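Local coordinates for protein chloroplastic group IIB intron splicing facilitator CRS2, chloroplastic (PDB 1RYB) that facilitates the splicing of group IIB introns in maize chloroplasts in complexes with CAF1 or CAF2, and has a peptidyl-tRNA hydrolase fold without the hydrolase activity, at residues L23-N28 / Q78-Y83; V37-V42 / V74-S79; D107-P112 / I148-P153; L111-L116 / R172-T177. All coordinates share one frame; numbering follows the deposited sequence. Where two conformers were deposited one is given.

Overall arrangement
Contact 2 is the buried one: helix 37-42 lies on strand 74-77, with a lysine chain over a phenylalanine ring. Contacts 1, 3 and 4 lie nearer the surface, where loops dominate and polar bonds do more of the work. Contacts 1 and 2 share Q78 and S79, and G24 N lies 3.5 Å from F39 CE1. Contact 3 joins the ends of two parallel strands by backbone bonds and continues into contact 4 through L111 and P112. Helix 37-42 ties the set together: V37 CG1 packs on D107 CB of contact 3, while E40 OE2 forms a salt bridge with R172 NH1 of contact 4.

Contact 1: residues L23-N28 / Q78-Y83; sequences LGNPGN and QSYMNY
With CG anti to its backbone N (chi1 -174°) and the chain bent at chi2 and chi3, M81 meets L23 and G24; N25 holds CG beside its own N (chi1 -75°) and presents OD1 to M81 N. That bond measures 2.8 Å from M81 N to N25 OD1 and is nearly straight at hydrogen (166°), the N-H coming from above the carbonyl plane. The side chains of N25 and M81 cross at about a right angle. M81 SD lies 3.6 Å from L23 CB, and M81 CE lies against G24 N. P26 covers one face of the Y80 ring, its CG over the centre at 3.9 Å in a CH-pi contact, while N25 OD1 sits at the ring edge. Water 1 joins G24 O to Y80 N; water 2 joins P26 O to Y80 OH. An alanine in place of N25 would probably leave M81 N without this acceptor and the short 3-10 segment 81-82 less firmly held to the loop. M81 also touches H35; by similarity H35 matches the hydrolase proton acceptor, and Y80 and N82 tRNA-binding positions, so the paired loops probably line part of the cleft that binds tRNA in peptidyl-tRNA hydrolases.

Contact 2: residues V37-V42 / V74-S79; sequences VGFEMV and VVKPQS
V75 and V42 meet at the start of the contact, where V42 CG2 lies 4.1 Å from V75 O. The side chain of V75 points away from the helix, to the other side of the sheet, where it packs on L91 of helix 84-94. K76 makes the largest contribution from the strand side. Its CG stands beside the backbone N (chi1 -66°), and the aliphatic chain runs between V42 and F39. K76 CG and V42 CG2 are tightly packed at 3.5 Å, the two side chains sliding past each other in opposite directions. Farther out, K76 CD lies over one face of the F39 ring, offset toward the rim, in a CH-pi contact 3.9 Å from the ring centroid; K76 CB approaches the same ring at CE1. The chain then bends at chi3, and the ammonium group forms a salt bridge with D43, so the methylenes are packed while the charge is paired one residue beyond V42. This is helix-on-sheet packing of an alpha/beta fold: helix 37-42 and strand 74-77 run close to antiparallel (155°), with axes 8.7 Å apart. At P77 the interaction passes to the ring's edge, where P77 O lies in the plane of F39, 3.1 Å from CZ. P77 CD adds a looser touch on F39 CE1, and P77 also touches A87 and I88 of helix 84-94. Q78, where the strand has ended, brings its side-chain amide near F39 CZ, its plane 28° from that of the ring.

Contact 3: residues D107-P112 / I148-P153; sequences DDTSLP and IGIGSP
D107 and D108 pair in parallel with I148 and G149: D108 N gives to I148 O at 2.8 Å and I150 N to D108 O at 3.0 Å. After the turn that follows, G151 N gives a further bond to L111 O at 2.8 Å. G149 CA lies close to both D108 O and P112 O, and a side chain on it would clash with P112 O and L111 CB. Its neighbour I150 places CG1 between the backbone N and the carbonyl carbon (chi1 61°), and from there CD1 reaches T109 CG2 at 3.6 Å and D107 OD2 at 3.8 Å. D108 turns its carboxylate from the ladder: the bond from S110 N to OD1 makes an Asx turn within the type I turn from D108 to L111, and S110 OG adds a second donor on the same face of the carboxylate plane. The other oxygen, OD2, bonds with S147 OG. Water 3 links T109 O to S152 OG. The carboxylate of D107 is gripped from outside, OD1 by H127 NE2 and OD2 by H35 ND1. D107 and H35 correspond by similarity to the aspartate-histidine pair of peptidyl-tRNA hydrolases, with D107 at the C-terminal end of strand 102-108 and H35 in the loop before helix 37-48, although CRS2 lacks the hydrolase activity.

Contact 4: residues L111-L116 / R172-T177; sequences LPNGVL and RVQIDT
N113 and Q174 meet obliquely through their amides, whose planes stand 35° apart. N113 ND2 gives a hydrogen bond to Q174 OE1 at 2.8 Å, moderately bent at hydrogen (145°) and somewhat tilted from the acceptor's carbonyl plane. The asparagine CG is anti to its backbone N (chi1 -169°), which sets CG on the helix side; the glutamine chain is extended beyond CG. N113 ND2 also donates to E171 O, so this amide nitrogen holds both a side chain and the helix backbone. I175 comes at the other branch of N113, crossing that side chain at about a right angle: its CD1 lies 3.6 Å from N113 OD1 and 3.9 Å from G114 N. The loop is a type II beta turn from P112 to V115, closed by V115 N to P112 O at 2.9 Å, and it packs against helix 169-192 just before strand 116-119, at the edge of the sheet. G114 follows N113 in this turn; a side chain there would be jammed against the N113 carbonyl O and tight against Q174 CB. An alanine in place of N113 would probably leave Q174 OE1 and E171 O without this donor, and a gap beside I175 CD1. Water 5 bridges the backbones next to these side chains, donating to Q174 O at 2.8 Å and weakly to G114 O.

Contact 1: residues L23-N28 / Q78-Y83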
# COMPACT_ATOMS: atom_id res chain seq x y z
N LEU A 23 -3.06 1.82 -0.49
CA LEU A 23 -4.42 1.90 -1.03
C LEU A 23 -5.49 1.92 0.06
O LEU A 23 -5.37 1.29 1.14
CB LEU A 23 -4.66 0.75 -1.99
CG LEU A 23 -3.61 0.78 -3.11
CD1 LEU A 23 -4.05 -0.18 -4.19
CD2 LEU A 23 -3.54 2.20 -3.73
N GLY A 24 -6.58 2.56 -0.26
CA GLY A 24 -7.74 2.68 0.70
C GLY A 24 -8.78 3.59 0.13
O GLY A 24 -8.61 4.16 -0.99
N ASN A 25 -9.84 3.80 0.93
CA ASN A 25 -10.90 4.77 0.62
C ASN A 25 -10.82 5.92 1.56
O ASN A 25 -10.42 5.76 2.73
CB ASN A 25 -12.27 4.12 0.80
CG ASN A 25 -12.53 3.19 -0.35
OD1 ASN A 25 -12.50 3.65 -1.49
ND2 ASN A 25 -12.83 1.90 -0.07
N PRO A 26 -11.26 7.06 1.14
CA PRO A 26 -11.10 8.27 1.95
C PRO A 26 -12.21 8.51 2.90
O PRO A 26 -13.34 8.22 2.59
CB PRO A 26 -11.22 9.39 0.92
CG PRO A 26 -12.17 8.81 -0.09
CD PRO A 26 -11.75 7.34 -0.20
N GLY A 27 -11.87 9.05 4.05
CA GLY A 27 -12.92 9.45 4.91
C GLY A 27 -13.05 8.62 6.17
O GLY A 27 -12.59 7.49 6.25
N ASN A 28 -13.71 9.23 7.15
CA ASN A 28 -13.89 8.60 8.50
C ASN A 28 -14.55 7.24 8.47
O ASN A 28 -14.24 6.33 9.26
CB ASN A 28 -14.77 9.51 9.33
CG ASN A 28 -14.14 10.86 9.37
OD1 ASN A 28 -12.94 10.93 9.61
ND2 ASN A 28 -14.87 11.86 8.86
N GLN A 78 -6.73 9.83 -2.20
CA GLN A 78 -8.02 10.16 -1.67
C GLN A 78 -9.05 10.21 -2.81
O GLN A 78 -9.90 11.09 -2.86
CB GLN A 78 -8.00 11.53 -0.96
CG GLN A 78 -6.84 11.59 0.07
CD GLN A 78 -7.04 10.65 1.24
OE1 GLN A 78 -6.08 9.93 1.65
NE2 GLN A 78 -8.24 10.71 1.81
N SER A 79 -8.94 9.26 -3.72
CA SER A 79 -9.76 9.22 -4.92
C SER A 79 -10.90 8.18 -4.88
O SER A 79 -11.70 8.07 -5.78
CB SER A 79 -8.77 8.75 -5.96
OG SER A 79 -8.12 7.55 -5.49
N TYR A 80 -10.90 7.40 -3.82
CA TYR A 80 -11.63 6.13 -3.68
C TYR A 80 -10.79 5.06 -4.30
O TYR A 80 -10.03 5.34 -5.28
CB TYR A 80 -13.05 6.10 -4.28
CG TYR A 80 -13.98 6.93 -3.44
CD1 TYR A 80 -14.25 8.25 -3.79
CD2 TYR A 80 -14.59 6.41 -2.30
CE1 TYR A 80 -15.16 9.00 -3.04
CE2 TYR A 80 -15.44 7.16 -1.50
CZ TYR A 80 -15.69 8.48 -1.85
OH TYR A 80 -16.57 9.20 -1.07
N MET A 81 -10.92 3.87 -3.76
CA MET A 81 -10.08 2.70 -4.18
C MET A 81 -10.01 2.45 -5.71
O MET A 81 -8.96 2.26 -6.28
CB MET A 81 -10.62 1.45 -3.48
CG MET A 81 -9.77 0.23 -3.72
SD MET A 81 -8.10 0.44 -3.10
CE MET A 81 -8.34 -0.08 -1.38
N ASN A 82 -11.15 2.60 -6.36
CA ASN A 82 -11.29 2.30 -7.75
C ASN A 82 -10.57 3.27 -8.59
O ASN A 82 -10.39 3.01 -9.80
CB ASN A 82 -12.79 2.36 -8.18
CG ASN A 82 -13.55 1.12 -7.76
OD1 ASN A 82 -12.95 0.17 -7.30
ND2 ASN A 82 -14.88 1.14 -7.99
N TYR A 83 -10.23 4.46 -8.04
CA TYR A 83 -9.53 5.45 -8.88
C TYR A 83 -8.10 5.76 -8.40
O TYR A 83 -7.52 6.82 -8.73
CB TYR A 83 -10.36 6.75 -8.95
CG TYR A 83 -11.73 6.42 -9.39
CD1 TYR A 83 -12.02 6.19 -10.74
CD2 TYR A 83 -12.78 6.37 -8.48
CE1 TYR A 83 -13.32 5.81 -11.13
CE2 TYR A 83 -14.08 6.03 -8.86
CZ TYR A 83 -14.36 5.76 -10.20
OH TYR A 83 -15.67 5.50 -10.59
O HOH W 1 -8.90 6.74 -1.70
O HOH W 2 -16.15 9.00 1.66

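Contact 2: residues V37-V42 / V74-S79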
# COMPACT_ATOMS: atom_id res chain seq x y z
N VAL A 37 -6.14 -1.20 4.96
CA VAL A 37 -4.94 -1.53 5.66
C VAL A 37 -3.70 -0.98 4.99
O VAL A 37 -2.71 -0.78 5.65
CB VAL A 37 -4.87 -3.06 5.95
CG1 VAL A 37 -4.65 -3.89 4.68
CG2 VAL A 37 -3.89 -3.45 7.07
N GLY A 38 -3.71 -0.81 3.67
CA GLY A 38 -2.56 -0.17 3.04
C GLY A 38 -2.31 1.23 3.57
O GLY A 38 -1.17 1.70 3.69
N PHE A 39 -3.37 1.92 3.84
CA PHE A 39 -3.27 3.26 4.47
C PHE A 39 -2.57 3.13 5.86
O PHE A 39 -1.68 3.91 6.25
CB PHE A 39 -4.69 3.83 4.72
CG PHE A 39 -5.29 4.64 3.56
CD1 PHE A 39 -4.76 4.62 2.28
CD2 PHE A 39 -6.39 5.46 3.82
CE1 PHE A 39 -5.35 5.41 1.28
CE2 PHE A 39 -7.00 6.26 2.84
CZ PHE A 39 -6.47 6.21 1.56
N GLU A 40 -2.98 2.11 6.65
CA GLU A 40 -2.35 1.92 7.95
C GLU A 40 -0.87 1.73 7.83
O GLU A 40 -0.08 2.20 8.63
CB GLU A 40 -2.97 0.69 8.68
CG GLU A 40 -4.49 0.91 9.05
CD GLU A 40 -4.97 -0.19 9.98
OE1 GLU A 40 -5.95 -0.85 9.79
OE2 GLU A 40 -4.10 -0.52 10.88
N MET A 41 -0.45 0.90 6.86
CA MET A 41 0.99 0.62 6.69
C MET A 41 1.76 1.87 6.33
O MET A 41 2.82 2.13 6.88
CB MET A 41 1.25 -0.46 5.60
CG MET A 41 2.71 -0.89 5.48
SD MET A 41 3.27 -1.81 6.93
CE MET A 41 2.50 -3.44 6.63
N VAL A 42 1.27 2.61 5.33
CA VAL A 42 1.94 3.84 5.00
C VAL A 42 1.92 4.86 6.18
O VAL A 42 2.88 5.59 6.39
CB VAL A 42 1.56 4.46 3.62
CG1 VAL A 42 1.84 3.44 2.53
CG2 VAL A 42 0.15 4.94 3.57
N VAL A 74 5.52 9.43 0.38
CA VAL A 74 4.57 8.48 0.95
C VAL A 74 3.21 8.98 0.62
O VAL A 74 2.96 10.10 0.84
CB VAL A 74 4.76 8.19 2.46
CG1 VAL A 74 6.07 7.46 2.72
CG2 VAL A 74 4.68 9.43 3.26
N VAL A 75 2.34 8.16 0.04
CA VAL A 75 1.09 8.66 -0.52
C VAL A 75 -0.14 7.82 -0.14
O VAL A 75 -0.05 6.60 -0.14
CB VAL A 75 1.24 8.48 -2.05
CG1 VAL A 75 -0.02 8.86 -2.82
CG2 VAL A 75 2.45 9.18 -2.61
N LYS A 76 -1.25 8.49 0.13
CA LYS A 76 -2.57 7.91 0.38
C LYS A 76 -3.51 8.60 -0.59
O LYS A 76 -3.90 9.78 -0.40
CB LYS A 76 -3.08 8.15 1.81
CG LYS A 76 -2.18 7.39 2.83
CD LYS A 76 -2.84 7.25 4.23
CE LYS A 76 -2.92 8.59 4.92
NZ LYS A 76 -3.48 8.55 6.30
N PRO A 77 -3.84 7.93 -1.68
CA PRO A 77 -4.77 8.53 -2.61
C PRO A 77 -6.12 8.70 -1.92
O PRO A 77 -6.57 7.88 -1.09
CB PRO A 77 -4.95 7.48 -3.73
CG PRO A 77 -3.72 6.58 -3.62
CD PRO A 77 -3.36 6.64 -2.14
N GLN A 78 -6.73 9.83 -2.20
CA GLN A 78 -8.02 10.16 -1.67
C GLN A 78 -9.05 10.21 -2.81
O GLN A 78 -9.90 11.09 -2.86
CB GLN A 78 -8.00 11.53 -0.96
CG GLN A 78 -6.84 11.59 0.07
CD GLN A 78 -7.04 10.65 1.24
OE1 GLN A 78 -6.08 9.93 1.65
NE2 GLN A 78 -8.24 10.71 1.81
N SER A 79 -8.94 9.26 -3.72
CA SER A 79 -9.76 9.22 -4.92
C SER A 79 -10.90 8.18 -4.88
O SER A 79 -11.70 8.07 -5.78
CB SER A 79 -8.77 8.75 -5.96
OG SER A 79 -8.12 7.55 -5.49

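Contact 3: residues D107-P112 / I148-P153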
# COMPACT_ATOMS: atom_id res chain seq x y z
N ASP A 107 -4.39 -4.51 0.73
CA ASP A 107 -5.00 -5.74 1.37
C ASP A 107 -5.07 -6.87 0.38
O ASP A 107 -5.46 -6.68 -0.77
CB ASP A 107 -6.43 -5.44 1.85
CG ASP A 107 -7.20 -4.72 0.80
OD1 ASP A 107 -6.81 -3.72 0.18
OD2 ASP A 107 -8.32 -5.29 0.54
N ASP A 108 -4.73 -8.06 0.79
CA ASP A 108 -4.78 -9.17 -0.18
C ASP A 108 -5.56 -10.34 0.41
O ASP A 108 -5.21 -10.89 1.45
CB ASP A 108 -3.39 -9.55 -0.59
CG ASP A 108 -3.31 -10.65 -1.58
OD1 ASP A 108 -4.21 -11.43 -1.78
OD2 ASP A 108 -2.10 -10.76 -2.09
N THR A 109 -6.75 -10.58 -0.14
CA THR A 109 -7.65 -11.63 0.46
C THR A 109 -7.12 -13.06 0.16
O THR A 109 -7.66 -14.04 0.60
CB THR A 109 -9.12 -11.55 -0.02
OG1 THR A 109 -9.11 -11.67 -1.39
CG2 THR A 109 -9.74 -10.23 0.29
N SER A 110 -6.06 -13.15 -0.58
CA SER A 110 -5.53 -14.46 -0.95
C SER A 110 -4.46 -14.97 -0.00
O SER A 110 -3.99 -16.09 -0.12
CB SER A 110 -5.07 -14.46 -2.41
OG SER A 110 -3.71 -14.06 -2.45
N LEU A 111 -4.15 -14.18 1.00
CA LEU A 111 -3.20 -14.53 2.00
C LEU A 111 -3.88 -14.48 3.31
O LEU A 111 -4.76 -13.66 3.53
CB LEU A 111 -2.06 -13.49 2.04
CG LEU A 111 -1.22 -13.49 0.80
CD1 LEU A 111 -0.28 -12.30 0.89
CD2 LEU A 111 -0.36 -14.75 0.79
N PRO A 112 -3.44 -15.26 4.24
CA PRO A 112 -4.06 -15.21 5.56
C PRO A 112 -3.88 -13.86 6.30
O PRO A 112 -2.91 -13.12 6.16
CB PRO A 112 -3.40 -16.37 6.38
CG PRO A 112 -2.82 -17.34 5.34
CD PRO A 112 -2.62 -16.49 4.06
N ILE A 148 -0.71 -7.23 2.07
CA ILE A 148 -1.02 -7.40 3.48
C ILE A 148 -2.22 -8.34 3.57
O ILE A 148 -3.32 -7.95 3.21
CB ILE A 148 -1.38 -6.09 4.21
CG1 ILE A 148 -0.17 -5.20 4.20
CG2 ILE A 148 -1.72 -6.41 5.65
CD1 ILE A 148 -0.51 -3.74 4.56
N GLY A 149 -1.98 -9.63 4.00
CA GLY A 149 -3.07 -10.60 3.99
C GLY A 149 -4.20 -10.20 4.91
O GLY A 149 -4.02 -9.71 6.02
N ILE A 150 -5.39 -10.41 4.41
CA ILE A 150 -6.61 -10.20 5.22
C ILE A 150 -7.56 -11.48 5.24
O ILE A 150 -8.59 -11.48 5.87
CB ILE A 150 -7.40 -8.93 4.82
CG1 ILE A 150 -7.89 -8.99 3.33
CG2 ILE A 150 -6.54 -7.70 5.10
CD1 ILE A 150 -9.08 -8.05 3.04
N GLY A 151 -7.16 -12.52 4.53
CA GLY A 151 -7.91 -13.76 4.40
C GLY A 151 -9.16 -13.58 3.58
O GLY A 151 -9.36 -12.54 3.05
N SER A 152 -10.04 -14.60 3.50
CA SER A 152 -11.26 -14.43 2.80
C SER A 152 -12.36 -14.20 3.81
O SER A 152 -12.16 -14.43 5.03
CB SER A 152 -11.65 -15.61 1.88
OG SER A 152 -10.54 -16.16 1.19
N PRO A 153 -13.55 -13.81 3.28
CA PRO A 153 -14.71 -13.56 4.08
C PRO A 153 -15.18 -14.82 4.69
O PRO A 153 -15.17 -15.84 4.03
CB PRO A 153 -15.76 -13.04 3.14
CG PRO A 153 -15.11 -12.85 1.76
CD PRO A 153 -13.72 -13.44 1.85
O HOH W 3 -7.81 -16.71 1.29
O HOH W 4 -10.60 -14.76 -1.20

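Contact 4: residues L111-L116 / R172-T177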
# COMPACT_ATOMS: atom_id res chain seq x y z
N LEU A 111 -4.15 -14.18 1.00
CA LEU A 111 -3.20 -14.53 2.00
C LEU A 111 -3.88 -14.48 3.31
O LEU A 111 -4.76 -13.66 3.53
CB LEU A 111 -2.06 -13.49 2.04
CG LEU A 111 -1.22 -13.49 0.80
CD1 LEU A 111 -0.28 -12.30 0.89
CD2 LEU A 111 -0.36 -14.75 0.79
N PRO A 112 -3.44 -15.26 4.24
CA PRO A 112 -4.06 -15.21 5.56
C PRO A 112 -3.88 -13.86 6.30
O PRO A 112 -2.91 -13.12 6.16
CB PRO A 112 -3.40 -16.37 6.38
CG PRO A 112 -2.82 -17.34 5.34
CD PRO A 112 -2.62 -16.49 4.06
N ASN A 113 -4.79 -13.58 7.20
CA ASN A 113 -4.69 -12.37 7.91
C ASN A 113 -3.34 -12.10 8.54
O ASN A 113 -2.81 -12.85 9.41
CB ASN A 113 -5.82 -12.24 8.96
CG ASN A 113 -5.93 -10.87 9.57
OD1 ASN A 113 -6.62 -10.00 9.04
ND2 ASN A 113 -5.42 -10.76 10.77
N GLY A 114 -2.84 -10.95 8.26
CA GLY A 114 -1.61 -10.57 8.91
C GLY A 114 -0.33 -11.08 8.16
O GLY A 114 0.79 -10.73 8.52
N VAL A 115 -0.47 -11.93 7.18
CA VAL A 115 0.73 -12.40 6.48
C VAL A 115 1.16 -11.39 5.42
O VAL A 115 0.35 -10.91 4.61
CB VAL A 115 0.41 -13.76 5.84
CG1 VAL A 115 1.60 -14.25 5.03
CG2 VAL A 115 0.15 -14.75 6.99
N LEU A 116 2.48 -11.07 5.39
CA LEU A 116 2.96 -10.13 4.37
C LEU A 116 3.58 -10.86 3.22
O LEU A 116 4.21 -11.92 3.38
CB LEU A 116 4.06 -9.22 4.96
CG LEU A 116 3.59 -8.32 6.11
CD1 LEU A 116 4.73 -7.42 6.63
CD2 LEU A 116 2.45 -7.39 5.67
N ARG A 172 -6.94 -7.92 14.53
CA ARG A 172 -6.23 -6.68 14.83
C ARG A 172 -4.83 -6.89 15.42
O ARG A 172 -3.86 -6.21 15.08
CB ARG A 172 -7.14 -5.78 15.67
CG ARG A 172 -6.48 -4.56 16.25
CD ARG A 172 -5.55 -3.89 15.26
NE ARG A 172 -6.30 -3.17 14.26
CZ ARG A 172 -5.75 -2.49 13.16
NH1 ARG A 172 -4.48 -2.40 12.88
NH2 ARG A 172 -6.58 -1.88 12.33
N VAL A 173 -4.72 -7.83 16.31
CA VAL A 173 -3.45 -8.10 16.94
C VAL A 173 -2.46 -8.58 15.89
O VAL A 173 -1.26 -8.25 15.88
CB VAL A 173 -3.68 -9.19 18.02
CG1 VAL A 173 -2.36 -9.80 18.49
CG2 VAL A 173 -4.40 -8.61 19.25
N GLN A 174 -2.97 -9.35 14.96
CA GLN A 174 -2.06 -9.83 13.94
C GLN A 174 -1.73 -8.72 12.96
O GLN A 174 -0.62 -8.63 12.43
CB GLN A 174 -2.69 -10.94 13.18
CG GLN A 174 -2.92 -12.22 14.01
CD GLN A 174 -3.83 -13.21 13.33
OE1 GLN A 174 -4.75 -12.86 12.52
NE2 GLN A 174 -3.73 -14.41 13.80
N ILE A 175 -2.70 -7.89 12.67
CA ILE A 175 -2.39 -6.80 11.70
C ILE A 175 -1.34 -5.87 12.31
O ILE A 175 -0.39 -5.44 11.69
CB ILE A 175 -3.64 -5.98 11.33
CG1 ILE A 175 -4.67 -6.80 10.52
CG2 ILE A 175 -3.21 -4.72 10.63
CD1 ILE A 175 -4.13 -7.45 9.24
N ASP A 176 -1.46 -5.58 13.61
CA ASP A 176 -0.46 -4.73 14.30
C ASP A 176 0.93 -5.31 14.21
O ASP A 176 1.90 -4.58 13.99
CB ASP A 176 -0.83 -4.51 15.79
CG ASP A 176 -2.04 -3.59 15.89
OD1 ASP A 176 -2.44 -2.96 14.92
OD2 ASP A 176 -2.55 -3.47 17.13
N THR A 177 1.02 -6.63 14.33
CA THR A 177 2.28 -7.24 14.23
C THR A 177 2.80 -7.10 12.83
O THR A 177 4.00 -6.95 12.57
CB THR A 177 2.14 -8.71 14.58
OG1 THR A 177 1.94 -8.76 16.00
CG2 THR A 177 3.39 -9.42 14.28
O HOH W 5 0.94 -10.84 11.85